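Local coordinates for putative vitamin-B12 independent methionine synthase family protein (PDB 1YPX), which probably transfers a methyl group from 5-methyltetrahydropteroyltriglutamate to homocysteine, making methionine without cobalamin and with the help of zinc, at residues Q185-S190 with T235-R240; F270-N275 with S331-F336; H114-D119 with Q174-A179; G13-T18 with S60-E65; A311-I316 with A361-G366. One frame throughout, in Å; residues are numbered along the deposited sequence.

Interaction 1. Residues Q185-S190 with T235-R240; sequences QLDDTS and TMHICR
Gln185 of strand 183-188 reaches across to Thr235 and His237 of strand 233-238. Its CB lies 3.3 Å from Thr235 OG1. CG stands anti to the backbone N (chi1 168°) and stays beside Thr235. The chain then runs extended. OE1 accepts from Thr235 OG1 at 2.8 Å, in the carbonyl plane and on a lone pair. Lys134 NZ also bonds to OE1, giving this buried oxygen a second partner. NE2 lies 3.4 Å from His237 CB and makes a weak bond to Asp187 OD1. The two strands are parallel neighbours in the central sheet of a TIM barrel-like fold. Their ladder includes Leu186 N to Thr235 O, His237 N to Leu186 O and Asp188 N to His237 O. Leu186 and selenomethionine Met236 lie on the other face of the sheet, with Leu186 CB 4.4 Å from Met236 SE. At the edge of the His237 ring, near its plane, Asp187 OD2 lies 4.0 Å from His237 CD2. His237 ND1 bonds to Phe270 O on the next strand. His237 and Cys239, with Cys334, may form a zinc site, as in this family; no metal is modelled. Asp188 OD2 accepts from Ser190 N, an Asx turn, and also from Ser190 OG.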
# COMPACT_ATOMS: atom_id res chain seq x y z
N GLN A 185 -0.80 -3.89 3.36
CA GLN A 185 -0.41 -2.51 3.18
C GLN A 185 -1.58 -1.57 2.84
O GLN A 185 -2.39 -1.85 1.95
CB GLN A 185 0.66 -2.42 2.09
CG GLN A 185 0.93 -1.01 1.61
CD GLN A 185 2.31 -0.85 1.05
OE1 GLN A 185 3.30 -1.14 1.72
NE2 GLN A 185 2.40 -0.39 -0.20
N LEU A 186 -1.64 -0.46 3.57
CA LEU A 186 -2.68 0.55 3.38
C LEU A 186 -2.14 1.67 2.49
O LEU A 186 -1.19 2.36 2.85
CB LEU A 186 -3.09 1.12 4.74
CG LEU A 186 -4.26 0.47 5.53
CD1 LEU A 186 -4.42 -1.01 5.18
CD2 LEU A 186 -4.01 0.64 7.02
N ASP A 187 -2.75 1.84 1.32
CA ASP A 187 -2.33 2.89 0.41
C ASP A 187 -3.14 4.13 0.73
O ASP A 187 -4.35 4.17 0.53
CB ASP A 187 -2.51 2.44 -1.04
CG ASP A 187 -1.38 1.54 -1.51
OD1 ASP A 187 -0.74 0.88 -0.66
OD2 ASP A 187 -1.12 1.47 -2.74
N ASP A 188 -2.47 5.13 1.27
CA ASP A 188 -3.17 6.33 1.64
C ASP A 188 -2.59 7.55 0.97
O ASP A 188 -1.53 8.03 1.35
CB ASP A 188 -3.14 6.50 3.14
CG ASP A 188 -4.24 7.38 3.63
OD1 ASP A 188 -4.62 7.28 4.81
OD2 ASP A 188 -4.73 8.17 2.81
N THR A 189 -3.30 8.07 -0.03
CA THR A 189 -2.83 9.24 -0.74
C THR A 189 -3.51 10.52 -0.26
O THR A 189 -3.33 11.58 -0.87
CB THR A 189 -3.07 9.10 -2.25
OG1 THR A 189 -2.44 10.19 -2.93
CG2 THR A 189 -4.56 9.13 -2.56
N SER A 190 -4.27 10.42 0.83
CA SER A 190 -5.00 11.56 1.38
C SER A 190 -4.13 12.55 2.16
O SER A 190 -4.39 13.75 2.13
CB SER A 190 -6.17 11.09 2.26
OG SER A 190 -5.74 10.55 3.50
N THR A 235 1.88 -2.28 6.88
CA THR A 235 2.63 -1.12 6.44
C THR A 235 1.70 -0.12 5.79
O THR A 235 0.59 -0.46 5.34
CB THR A 235 3.70 -1.52 5.40
OG1 THR A 235 3.09 -2.22 4.30
CG2 THR A 235 4.78 -2.37 6.05
N MSE A 236 2.17 1.11 5.71
CA MSE A 236 1.38 2.17 5.12
C MSE A 236 2.11 2.90 4.02
O MSE A 236 3.21 3.39 4.23
CB MSE A 236 0.98 3.18 6.19
CG MSE A 236 0.07 4.28 5.69
SE MSE A 236 -1.42 4.57 6.90
CE MSE A 236 -1.12 6.45 7.32
N HIS A 237 1.52 2.96 2.84
CA HIS A 237 2.14 3.70 1.75
C HIS A 237 1.49 5.10 1.69
O HIS A 237 0.31 5.22 1.33
CB HIS A 237 1.96 2.97 0.42
CG HIS A 237 2.46 3.75 -0.76
ND1 HIS A 237 3.68 4.40 -0.78
CD2 HIS A 237 1.91 3.98 -1.98
CE1 HIS A 237 3.85 5.00 -1.94
NE2 HIS A 237 2.78 4.76 -2.69
N ILE A 238 2.25 6.12 2.09
CA ILE A 238 1.82 7.53 2.07
C ILE A 238 2.22 8.04 0.69
O ILE A 238 3.35 8.48 0.51
CB ILE A 238 2.57 8.44 3.09
CG1 ILE A 238 2.53 7.83 4.49
CG2 ILE A 238 1.93 9.83 3.12
CD1 ILE A 238 1.15 7.74 5.08
N CYS A 239 1.31 7.99 -0.26
CA CYS A 239 1.62 8.42 -1.62
C CYS A 239 1.64 9.94 -1.79
O CYS A 239 0.90 10.65 -1.11
CB CYS A 239 0.61 7.81 -2.59
SG CYS A 239 1.22 7.61 -4.26
N ARG A 240 2.47 10.42 -2.71
CA ARG A 240 2.57 11.85 -2.98
C ARG A 240 1.64 12.24 -4.14
O ARG A 240 1.46 11.47 -5.08
CB ARG A 240 4.01 12.26 -3.33
CG ARG A 240 4.97 12.39 -2.14
CD ARG A 240 4.64 13.59 -1.25
NE ARG A 240 5.66 13.86 -0.23
CZ ARG A 240 6.94 14.15 -0.50
NH1 ARG A 240 7.36 14.21 -1.76
NH2 ARG A 240 7.79 14.40 0.49

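Interaction 2. Residues F270-N275 with S331-F336; sequences FLEYDN and SPQCGF. With PO4 (phosphate ion), chain B.
Glu272 and Gln333 each carry CG between the backbone N and the carbonyl carbon, with chi1 63° and 59°. Both chains run extended beyond CG. The side chains pass at a slant, with the carboxylate and amide planes 50° apart. Glu272 OE1 is 4.0 Å from Gln333 NE2, near but not bonded. It also lies 3.9 Å from Gln333 CB. Glu272 OE2 accepts instead from Arg240 N, and it sits 4.3 Å from Cys334 CB. Earlier on both strands, Ser331 OG comes within 4.1 Å of Phe270 CD2. That hydroxyl bonds to Pro332 O at 2.8 Å, from above the carbonyl plane. The CB of Tyr273 points away from 331-336. Tyr273 OH donates to O3 of a phosphate ion at 2.6 Å, and the phosphorus lies at the ring edge, in plane. Lys285 NZ also holds this ion, which probably came from the crystallisation liquor. Cys334 touches His237 of strand 233-238 and may belong to a metal site that is empty here. Strand 293-299 lies between strands 268-272 and 328-332 in the parallel sheet. Pro332, at the end of strand 328-332, packs on Val357 of helix 347-364.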
# COMPACT_ATOMS: atom_id res chain seq x y z
N PHE A 270 5.91 3.35 3.77
CA PHE A 270 6.56 3.49 2.47
C PHE A 270 6.43 4.94 2.03
O PHE A 270 5.39 5.38 1.51
CB PHE A 270 5.92 2.57 1.43
CG PHE A 270 6.35 1.13 1.55
CD1 PHE A 270 5.89 0.34 2.61
CD2 PHE A 270 7.21 0.56 0.61
CE1 PHE A 270 6.27 -1.00 2.71
CE2 PHE A 270 7.60 -0.78 0.70
CZ PHE A 270 7.13 -1.57 1.75
N LEU A 271 7.51 5.69 2.28
CA LEU A 271 7.65 7.11 1.99
C LEU A 271 8.43 7.34 0.71
O LEU A 271 9.54 6.82 0.58
CB LEU A 271 8.40 7.79 3.13
CG LEU A 271 7.81 7.60 4.51
CD1 LEU A 271 8.83 7.96 5.60
CD2 LEU A 271 6.58 8.48 4.60
N GLU A 272 7.90 8.13 -0.22
CA GLU A 272 8.63 8.38 -1.47
C GLU A 272 9.35 9.73 -1.53
O GLU A 272 8.83 10.75 -1.08
CB GLU A 272 7.69 8.22 -2.68
CG GLU A 272 6.53 9.18 -2.76
CD GLU A 272 5.92 9.18 -4.15
OE1 GLU A 272 6.66 9.49 -5.11
OE2 GLU A 272 4.72 8.87 -4.30
N TYR A 273 10.56 9.74 -2.10
CA TYR A 273 11.36 10.95 -2.20
C TYR A 273 11.89 11.19 -3.63
O TYR A 273 11.98 10.26 -4.44
CB TYR A 273 12.55 10.87 -1.23
CG TYR A 273 12.19 10.63 0.24
CD1 TYR A 273 11.81 11.69 1.08
CD2 TYR A 273 12.26 9.35 0.79
CE1 TYR A 273 11.53 11.47 2.44
CE2 TYR A 273 11.97 9.12 2.14
CZ TYR A 273 11.61 10.18 2.96
OH TYR A 273 11.34 9.94 4.30
N ASP A 274 12.24 12.44 -3.95
CA ASP A 274 12.77 12.75 -5.27
C ASP A 274 14.30 12.67 -5.24
O ASP A 274 14.88 12.19 -4.26
CB ASP A 274 12.34 14.14 -5.73
CG ASP A 274 11.77 14.16 -7.15
OD1 ASP A 274 11.51 15.25 -7.69
OD2 ASP A 274 11.59 13.07 -7.74
N ASN A 275 14.93 13.13 -6.31
CA ASN A 275 16.39 13.12 -6.39
C ASN A 275 16.96 14.36 -5.71
O ASN A 275 18.05 14.32 -5.14
CB ASN A 275 16.83 13.08 -7.86
CG ASN A 275 18.05 12.21 -8.07
OD1 ASN A 275 19.12 12.44 -7.49
ND2 ASN A 275 17.91 11.19 -8.92
N SER A 331 13.34 0.96 -1.43
CA SER A 331 12.33 0.54 -2.40
C SER A 331 12.24 1.62 -3.42
O SER A 331 12.85 2.66 -3.26
CB SER A 331 10.97 0.45 -1.75
OG SER A 331 10.43 1.75 -1.64
N PRO A 332 11.48 1.37 -4.49
CA PRO A 332 11.37 2.44 -5.48
C PRO A 332 10.34 3.42 -4.90
O PRO A 332 9.63 3.06 -3.97
CB PRO A 332 10.94 1.71 -6.75
CG PRO A 332 10.28 0.46 -6.24
CD PRO A 332 11.04 0.07 -5.02
N GLN A 333 10.29 4.66 -5.40
CA GLN A 333 9.38 5.68 -4.88
C GLN A 333 7.89 5.32 -4.79
O GLN A 333 7.24 5.61 -3.78
CB GLN A 333 9.55 7.00 -5.67
CG GLN A 333 9.29 6.88 -7.17
CD GLN A 333 9.40 8.20 -7.91
OE1 GLN A 333 10.42 8.89 -7.83
NE2 GLN A 333 8.36 8.55 -8.65
N CYS A 334 7.34 4.70 -5.83
CA CYS A 334 5.93 4.29 -5.84
C CYS A 334 5.85 2.92 -6.51
O CYS A 334 6.88 2.27 -6.74
CB CYS A 334 5.05 5.29 -6.61
SG CYS A 334 3.23 5.05 -6.43
N GLY A 335 4.63 2.48 -6.80
CA GLY A 335 4.43 1.21 -7.46
C GLY A 335 4.47 1.45 -8.95
O GLY A 335 3.97 2.46 -9.43
N PHE A 336 5.07 0.53 -9.68
CA PHE A 336 5.17 0.63 -11.13
C PHE A 336 3.79 0.53 -11.73
O PHE A 336 3.17 -0.53 -11.70
CB PHE A 336 6.06 -0.49 -11.68
CG PHE A 336 7.42 -0.55 -11.05
CD1 PHE A 336 7.64 -1.29 -9.89
CD2 PHE A 336 8.48 0.20 -11.57
CE1 PHE A 336 8.89 -1.29 -9.27
CE2 PHE A 336 9.73 0.21 -10.96
CZ PHE A 336 9.93 -0.53 -9.80
P PO4 B . 10.97 12.93 5.84
O1 PO4 B . 12.33 12.59 5.57
O2 PO4 B . 10.43 13.87 4.87
O3 PO4 B . 10.12 11.58 5.87
O4 PO4 B . 10.67 13.42 7.24

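Interaction 3. Residues H114-D119 with Q174-A179; sequences HPFIED and QAFYDA
Ile117 and Phe116 of helix 116-127 pack against Ala175, Phe176 and Ala179 of the segment 174-179. The contact joins two helices of a TIM barrel-like fold. Helix 116-127 precedes strand 132-138 of the main sheet, and helix 158-178 leads into strand 183-188. The aliphatic contacts belong to Ile117. With CG2 anti to the backbone N and CG1 anti to the carbonyl carbon, its branches part toward Ala179 and Ala175. CD1 reaches Ala175 CB at 3.5 Å, and CG2 meets Ala179 CB at 4.2 Å. Ala175 and Ala179 stand one helical turn apart, so the isoleucine spans the turn between them. The aromatic contacts centre on Phe176. Its CZ touches Phe116 CB at 3.7 Å and sits at the edge of the Phe116 ring, near its plane. Its CE1 lies 3.6 Å from Phe116 O. Phe176 also packs on Gln135 and Ile137 of strand 132-138. The Phe116 ring stacks with Trp71 and meets Phe75 edge-to-face. No polar bond crosses the contact. His114 NE2 bonds to Phe75 O outside it, which suits a ring protonated there. Its other nitrogen, ND1, caps the helix start, accepting from Phe116 N at 3.1 Å, with the donor only 2° out of the ring plane.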
# COMPACT_ATOMS: atom_id res chain seq x y z
N HIS A 114 -15.96 -10.24 0.62
CA HIS A 114 -15.28 -9.41 -0.35
C HIS A 114 -14.54 -10.29 -1.36
O HIS A 114 -14.09 -11.38 -1.01
CB HIS A 114 -14.30 -8.47 0.37
CG HIS A 114 -13.97 -7.22 -0.39
ND1 HIS A 114 -13.11 -7.20 -1.46
CD2 HIS A 114 -14.39 -5.95 -0.21
CE1 HIS A 114 -13.01 -5.97 -1.92
NE2 HIS A 114 -13.77 -5.19 -1.18
N PRO A 115 -14.45 -9.86 -2.62
CA PRO A 115 -13.76 -10.61 -3.68
C PRO A 115 -12.25 -10.66 -3.48
O PRO A 115 -11.57 -11.54 -4.02
CB PRO A 115 -14.13 -9.84 -4.95
CG PRO A 115 -15.43 -9.23 -4.60
CD PRO A 115 -15.22 -8.75 -3.20
N PHE A 116 -11.72 -9.71 -2.71
CA PHE A 116 -10.29 -9.65 -2.45
C PHE A 116 -9.79 -10.83 -1.63
O PHE A 116 -8.59 -11.08 -1.60
CB PHE A 116 -9.95 -8.34 -1.73
CG PHE A 116 -9.80 -7.16 -2.65
CD1 PHE A 116 -10.59 -7.04 -3.78
CD2 PHE A 116 -8.89 -6.14 -2.35
CE1 PHE A 116 -10.49 -5.94 -4.63
CE2 PHE A 116 -8.76 -5.02 -3.18
CZ PHE A 116 -9.56 -4.92 -4.32
N ILE A 117 -10.70 -11.56 -0.99
CA ILE A 117 -10.31 -12.71 -0.18
C ILE A 117 -9.80 -13.89 -1.01
O ILE A 117 -8.79 -14.52 -0.65
CB ILE A 117 -11.47 -13.20 0.68
CG1 ILE A 117 -12.01 -12.03 1.52
CG2 ILE A 117 -11.00 -14.31 1.61
CD1 ILE A 117 -11.01 -11.51 2.54
N GLU A 118 -10.48 -14.18 -2.12
CA GLU A 118 -10.09 -15.28 -3.01
C GLU A 118 -8.89 -14.81 -3.82
O GLU A 118 -8.02 -15.62 -4.18
CB GLU A 118 -11.21 -15.65 -4.00
CG GLU A 118 -11.65 -17.14 -4.10
CD GLU A 118 -10.51 -18.18 -4.14
OE1 GLU A 118 -9.76 -18.27 -5.15
OE2 GLU A 118 -10.38 -18.93 -3.15
N ASP A 119 -8.84 -13.51 -4.15
CA ASP A 119 -7.71 -13.01 -4.93
C ASP A 119 -6.43 -13.17 -4.10
O ASP A 119 -5.35 -13.36 -4.65
CB ASP A 119 -7.87 -11.52 -5.33
CG ASP A 119 -9.15 -11.23 -6.11
OD1 ASP A 119 -9.73 -12.16 -6.72
OD2 ASP A 119 -9.56 -10.05 -6.14
N GLN A 174 -9.19 -9.07 9.52
CA GLN A 174 -9.34 -10.40 10.07
C GLN A 174 -9.58 -11.40 8.94
O GLN A 174 -8.98 -12.48 8.90
CB GLN A 174 -10.50 -10.42 11.08
CG GLN A 174 -10.47 -11.59 12.05
CD GLN A 174 -9.18 -11.65 12.85
OE1 GLN A 174 -8.78 -10.68 13.51
NE2 GLN A 174 -8.51 -12.80 12.80
N ALA A 175 -10.44 -11.03 8.00
CA ALA A 175 -10.73 -11.93 6.88
C ALA A 175 -9.47 -12.22 6.07
O ALA A 175 -9.29 -13.33 5.59
CB ALA A 175 -11.81 -11.35 5.99
N PHE A 176 -8.60 -11.21 5.92
CA PHE A 176 -7.33 -11.36 5.18
C PHE A 176 -6.38 -12.23 5.99
O PHE A 176 -5.71 -13.12 5.46
CB PHE A 176 -6.65 -10.00 4.93
CG PHE A 176 -7.04 -9.36 3.63
CD1 PHE A 176 -6.70 -9.93 2.42
CD2 PHE A 176 -7.78 -8.19 3.62
CE1 PHE A 176 -7.08 -9.34 1.21
CE2 PHE A 176 -8.16 -7.60 2.42
CZ PHE A 176 -7.82 -8.17 1.23
N TYR A 177 -6.32 -11.96 7.29
CA TYR A 177 -5.45 -12.74 8.15
C TYR A 177 -5.85 -14.20 8.03
O TYR A 177 -5.04 -15.05 7.69
CB TYR A 177 -5.56 -12.29 9.60
CG TYR A 177 -4.65 -13.06 10.51
CD1 TYR A 177 -3.32 -12.69 10.67
CD2 TYR A 177 -5.11 -14.18 11.19
CE1 TYR A 177 -2.47 -13.42 11.50
CE2 TYR A 177 -4.26 -14.91 12.01
CZ TYR A 177 -2.95 -14.53 12.17
OH TYR A 177 -2.14 -15.28 12.99
N ASP A 178 -7.12 -14.48 8.31
CA ASP A 178 -7.64 -15.85 8.24
C ASP A 178 -7.28 -16.51 6.92
O ASP A 178 -6.99 -17.71 6.88
CB ASP A 178 -9.16 -15.85 8.41
CG ASP A 178 -9.61 -15.14 9.67
OD1 ASP A 178 -10.83 -14.92 9.82
OD2 ASP A 178 -8.75 -14.79 10.51
N ALA A 179 -7.31 -15.73 5.84
CA ALA A 179 -6.99 -16.24 4.51
C ALA A 179 -5.51 -16.56 4.42
O ALA A 179 -5.05 -17.18 3.45
CB ALA A 179 -7.37 -15.21 3.45

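Interaction 4. Residues G13-T18 with S60-E65; sequences GSILRT and SITDGE
Gly13 to Ile15 run past Thr62 to Glu65 without regular strand pairing, and Ser14 CA and Gly64 CA come within 4.1 Å. One backbone bond joins the segments. Ile15 N gives to Gly64 O at 3.3 Å, nearly straight at 173°, with the nitrogen above the carbonyl plane. The side chain of Thr62 supplies a second bond. Its chi1 of 64° puts OG1 between the backbone N and the carbonyl carbon. OG1 donates from there to Gly13 O at 2.6 Å, in the carbonyl plane and on a lone pair. The same hydroxyl accepts from Gly64 N at 3.2 Å, closing an ST turn. Thr62 CG2 packs on Gly13 CA at 3.6 Å. Gly64 has positive phi, and its CA packs closely on Ile15 CB at 3.7 Å. The carboxylate of Glu65 approaches Ser14, with OE2 3.8 Å from Ser14 CB, and makes a weak bond to Thr136 OG1. Asp63 OD1 accepts from Glu65 N in an Asx turn. These turns follow strand 60-61 at its C-terminal end. In TIM barrels the loops at these strand ends typically frame the active site.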
# COMPACT_ATOMS: atom_id res chain seq x y z
N GLY A 13 4.07 -2.35 -4.40
CA GLY A 13 3.13 -3.39 -4.79
C GLY A 13 2.62 -3.44 -6.22
O GLY A 13 2.65 -4.51 -6.83
N SER A 14 2.15 -2.33 -6.77
CA SER A 14 1.64 -2.41 -8.14
C SER A 14 2.74 -2.67 -9.16
O SER A 14 3.83 -2.13 -9.05
CB SER A 14 0.91 -1.12 -8.54
OG SER A 14 1.84 -0.10 -8.85
N ILE A 15 2.43 -3.50 -10.15
CA ILE A 15 3.36 -3.84 -11.21
C ILE A 15 2.73 -3.47 -12.56
O ILE A 15 1.50 -3.46 -12.70
CB ILE A 15 3.70 -5.37 -11.20
CG1 ILE A 15 4.66 -5.70 -10.04
CG2 ILE A 15 4.28 -5.81 -12.53
CD1 ILE A 15 5.99 -4.94 -10.08
N LEU A 16 3.57 -3.16 -13.55
CA LEU A 16 3.13 -2.79 -14.90
C LEU A 16 2.26 -3.85 -15.56
O LEU A 16 2.63 -5.02 -15.61
CB LEU A 16 4.34 -2.57 -15.79
CG LEU A 16 4.84 -1.15 -16.05
CD1 LEU A 16 4.92 -0.32 -14.77
CD2 LEU A 16 6.20 -1.28 -16.70
N ARG A 17 1.12 -3.45 -16.10
CA ARG A 17 0.22 -4.39 -16.77
C ARG A 17 0.84 -4.94 -18.06
O ARG A 17 1.28 -4.17 -18.92
CB ARG A 17 -1.13 -3.73 -17.10
CG ARG A 17 -1.82 -3.02 -15.92
CD ARG A 17 -1.14 -1.69 -15.58
NE ARG A 17 -0.05 -1.40 -16.52
CZ ARG A 17 0.78 -0.36 -16.44
NH1 ARG A 17 0.65 0.52 -15.46
NH2 ARG A 17 1.75 -0.23 -17.34
N THR A 18 0.88 -6.26 -18.21
CA THR A 18 1.43 -6.86 -19.42
C THR A 18 0.43 -6.74 -20.56
O THR A 18 -0.69 -6.26 -20.37
CB THR A 18 1.75 -8.34 -19.23
OG1 THR A 18 0.58 -9.03 -18.79
CG2 THR A 18 2.86 -8.52 -18.21
N SER A 60 9.01 -10.09 -0.82
CA SER A 60 7.59 -9.84 -0.76
C SER A 60 7.09 -9.86 -2.21
O SER A 60 7.70 -9.26 -3.09
CB SER A 60 7.29 -8.48 -0.12
OG SER A 60 7.57 -7.43 -1.03
N ILE A 61 5.98 -10.58 -2.43
CA ILE A 61 5.39 -10.71 -3.77
C ILE A 61 3.92 -10.27 -3.78
O ILE A 61 3.16 -10.58 -2.85
CB ILE A 61 5.53 -12.21 -4.28
CG1 ILE A 61 6.97 -12.52 -4.75
CG2 ILE A 61 4.65 -12.44 -5.49
CD1 ILE A 61 8.05 -12.59 -3.65
N THR A 62 3.52 -9.54 -4.82
CA THR A 62 2.14 -9.05 -4.96
C THR A 62 1.49 -9.59 -6.23
O THR A 62 2.07 -10.41 -6.93
CB THR A 62 2.08 -7.50 -5.05
OG1 THR A 62 2.75 -7.05 -6.23
CG2 THR A 62 2.74 -6.86 -3.82
N ASP A 63 0.28 -9.14 -6.52
CA ASP A 63 -0.36 -9.60 -7.73
C ASP A 63 -0.36 -8.43 -8.71
O ASP A 63 -1.09 -8.41 -9.70
CB ASP A 63 -1.77 -10.16 -7.44
CG ASP A 63 -2.81 -9.08 -7.16
OD1 ASP A 63 -2.47 -7.87 -7.13
OD2 ASP A 63 -3.99 -9.46 -6.96
N GLY A 64 0.51 -7.46 -8.41
CA GLY A 64 0.67 -6.27 -9.23
C GLY A 64 -0.59 -5.46 -9.43
O GLY A 64 -0.65 -4.60 -10.31
N GLU A 65 -1.60 -5.75 -8.61
CA GLU A 65 -2.89 -5.08 -8.67
C GLU A 65 -3.51 -5.21 -10.04
O GLU A 65 -4.32 -4.39 -10.46
CB GLU A 65 -2.76 -3.61 -8.26
CG GLU A 65 -2.52 -3.47 -6.76
CD GLU A 65 -2.24 -2.06 -6.31
OE1 GLU A 65 -3.00 -1.13 -6.69
OE2 GLU A 65 -1.25 -1.87 -5.55

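Interaction 5. Residues A311-I316 with A361-G366; sequences AIKARI and ANDIWG
Trp365 CZ2 lies 4.1 Å from Ile316 CG2, which comes obliquely to the ring. One face of the indole carries Ile364 CG2, 3.7 Å above the plane and over the centre. Ala361 CA sits at an edge, in plane. The ring also stacks with Tyr8, and NE1 bonds to Leu325 O, which fixes its rotation. Trp365 is the first residue to leave helical angles, yet its backbone N still bonds to Ala361 O at 2.8 Å.

The two isoleucines reach toward each other tip to tip. Ile316 CD1 and Ile364 CD1 are 3.4 Å apart. In Ile364, CG1 is anti to the carbonyl carbon and CD1 continues the chain extended (chi2 -179°). Its CG2 faces the indole while its CD1 faces the other helix, so this residue joins both parts of the contact.

Lys313 lies at the exposed margin. Its CG is 4.3 Å from Ile364 CD1. Its extended chain carries CE to 4.4 Å from Asp363 OD1. The ammonium NZ is 4.9 Å from Asp363 OD1, too far for a salt bridge, although the opposite charges may attract. Glu309 is its salt-bridge partner.

The contact joins helix 310-322 to the end of helix 347-364. Strand 328-332 comes between these helices in the chain. Trp365 packs on Leu328 and Leu330 of that strand. Ile316 rests on Leu298 of strand 293-299, so helix 310-322 packs against the sheet.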
# COMPACT_ATOMS: atom_id res chain seq x y z
N ALA A 311 24.42 8.73 -4.74
CA ALA A 311 23.40 9.64 -4.26
C ALA A 311 22.49 8.91 -3.27
O ALA A 311 22.28 9.38 -2.15
CB ALA A 311 22.59 10.18 -5.42
N ILE A 312 21.96 7.76 -3.68
CA ILE A 312 21.07 6.95 -2.85
C ILE A 312 21.75 6.54 -1.54
O ILE A 312 21.16 6.65 -0.46
CB ILE A 312 20.63 5.66 -3.60
CG1 ILE A 312 19.81 6.03 -4.84
CG2 ILE A 312 19.82 4.78 -2.68
CD1 ILE A 312 19.70 4.90 -5.87
N LYS A 313 23.00 6.08 -1.64
CA LYS A 313 23.76 5.66 -0.46
C LYS A 313 23.96 6.85 0.48
O LYS A 313 23.90 6.70 1.70
CB LYS A 313 25.13 5.10 -0.88
CG LYS A 313 25.10 3.80 -1.69
CD LYS A 313 26.51 3.44 -2.18
CE LYS A 313 26.59 2.03 -2.76
NZ LYS A 313 28.01 1.61 -2.99
N ALA A 314 24.20 8.02 -0.08
CA ALA A 314 24.39 9.21 0.75
C ALA A 314 23.06 9.52 1.42
O ALA A 314 23.00 9.69 2.65
CB ALA A 314 24.85 10.39 -0.11
N ARG A 315 22.01 9.58 0.60
CA ARG A 315 20.65 9.87 1.05
C ARG A 315 20.22 8.94 2.19
O ARG A 315 19.66 9.39 3.19
CB ARG A 315 19.69 9.74 -0.14
CG ARG A 315 18.72 10.90 -0.29
CD ARG A 315 18.83 11.54 -1.68
NE ARG A 315 19.34 12.91 -1.62
CZ ARG A 315 18.70 13.94 -1.08
NH1 ARG A 315 17.49 13.77 -0.54
NH2 ARG A 315 19.25 15.15 -1.07
N ILE A 316 20.48 7.65 2.03
CA ILE A 316 20.14 6.69 3.09
C ILE A 316 21.02 7.04 4.29
O ILE A 316 20.52 7.24 5.39
CB ILE A 316 20.42 5.23 2.64
CG1 ILE A 316 19.54 4.89 1.43
CG2 ILE A 316 20.12 4.27 3.78
CD1 ILE A 316 20.05 3.72 0.64
N ALA A 361 20.22 -2.83 -1.40
CA ALA A 361 19.84 -3.23 -0.05
C ALA A 361 20.74 -4.33 0.47
O ALA A 361 20.91 -4.50 1.67
CB ALA A 361 18.39 -3.71 -0.03
N ASN A 362 21.31 -5.09 -0.45
CA ASN A 362 22.16 -6.17 -0.03
C ASN A 362 23.50 -5.63 0.44
O ASN A 362 23.92 -5.90 1.58
CB ASN A 362 22.36 -7.18 -1.15
CG ASN A 362 23.13 -8.41 -0.68
OD1 ASN A 362 22.79 -9.00 0.35
ND2 ASN A 362 24.17 -8.79 -1.42
N ASP A 363 24.18 -4.86 -0.40
CA ASP A 363 25.47 -4.32 0.01
C ASP A 363 25.35 -3.21 1.06
O ASP A 363 26.35 -2.76 1.61
CB ASP A 363 26.30 -3.86 -1.20
CG ASP A 363 25.61 -2.79 -2.02
OD1 ASP A 363 24.99 -1.89 -1.41
OD2 ASP A 363 25.70 -2.85 -3.27
N ILE A 364 24.12 -2.76 1.34
CA ILE A 364 23.94 -1.72 2.36
C ILE A 364 23.53 -2.37 3.67
O ILE A 364 24.10 -2.08 4.71
CB ILE A 364 22.84 -0.70 2.00
CG1 ILE A 364 23.34 0.21 0.88
CG2 ILE A 364 22.48 0.15 3.23
CD1 ILE A 364 22.34 1.25 0.49
N TRP A 365 22.54 -3.25 3.60
CA TRP A 365 22.07 -3.93 4.80
C TRP A 365 22.70 -5.32 4.92
O TRP A 365 23.06 -5.94 3.92
CB TRP A 365 20.54 -3.98 4.78
CG TRP A 365 19.94 -2.61 5.12
CD1 TRP A 365 19.92 -2.00 6.35
CD2 TRP A 365 19.36 -1.66 4.20
NE1 TRP A 365 19.36 -0.75 6.26
CE2 TRP A 365 19.01 -0.51 4.96
CE3 TRP A 365 19.10 -1.67 2.83
CZ2 TRP A 365 18.42 0.62 4.38
CZ3 TRP A 365 18.51 -0.55 2.25
CH2 TRP A 365 18.17 0.58 3.03
N GLY A 366 22.83 -5.79 6.15
CA GLY A 366 23.44 -7.09 6.37
C GLY A 366 24.83 -6.98 6.98
O GLY A 366 25.84 -7.13 6.29

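Overall arrangement
Interactions 1, 2 and 4 all reach the parallel sheet. Interactions 1 and 2 touch, their centres about 11 Å apart: Met236 O probably bonds to Phe270 N across neighbouring strands. Together they supply His237, Cys239 and Cys334, the possible empty metal site. Interaction 4 touches interaction 2 through a weak bond from Ser14 OG to Phe336 O, which brings the 13-18 loop near that site. Interactions 3 and 5 lie in the outer helices, with centres about 35 Å apart. Interaction 5 lies about 15 Å, centre to centre, from interaction 2, and their segments alternate along the chain. Helix 158-178 of interaction 3 leads into strand 183-188 of interaction 1.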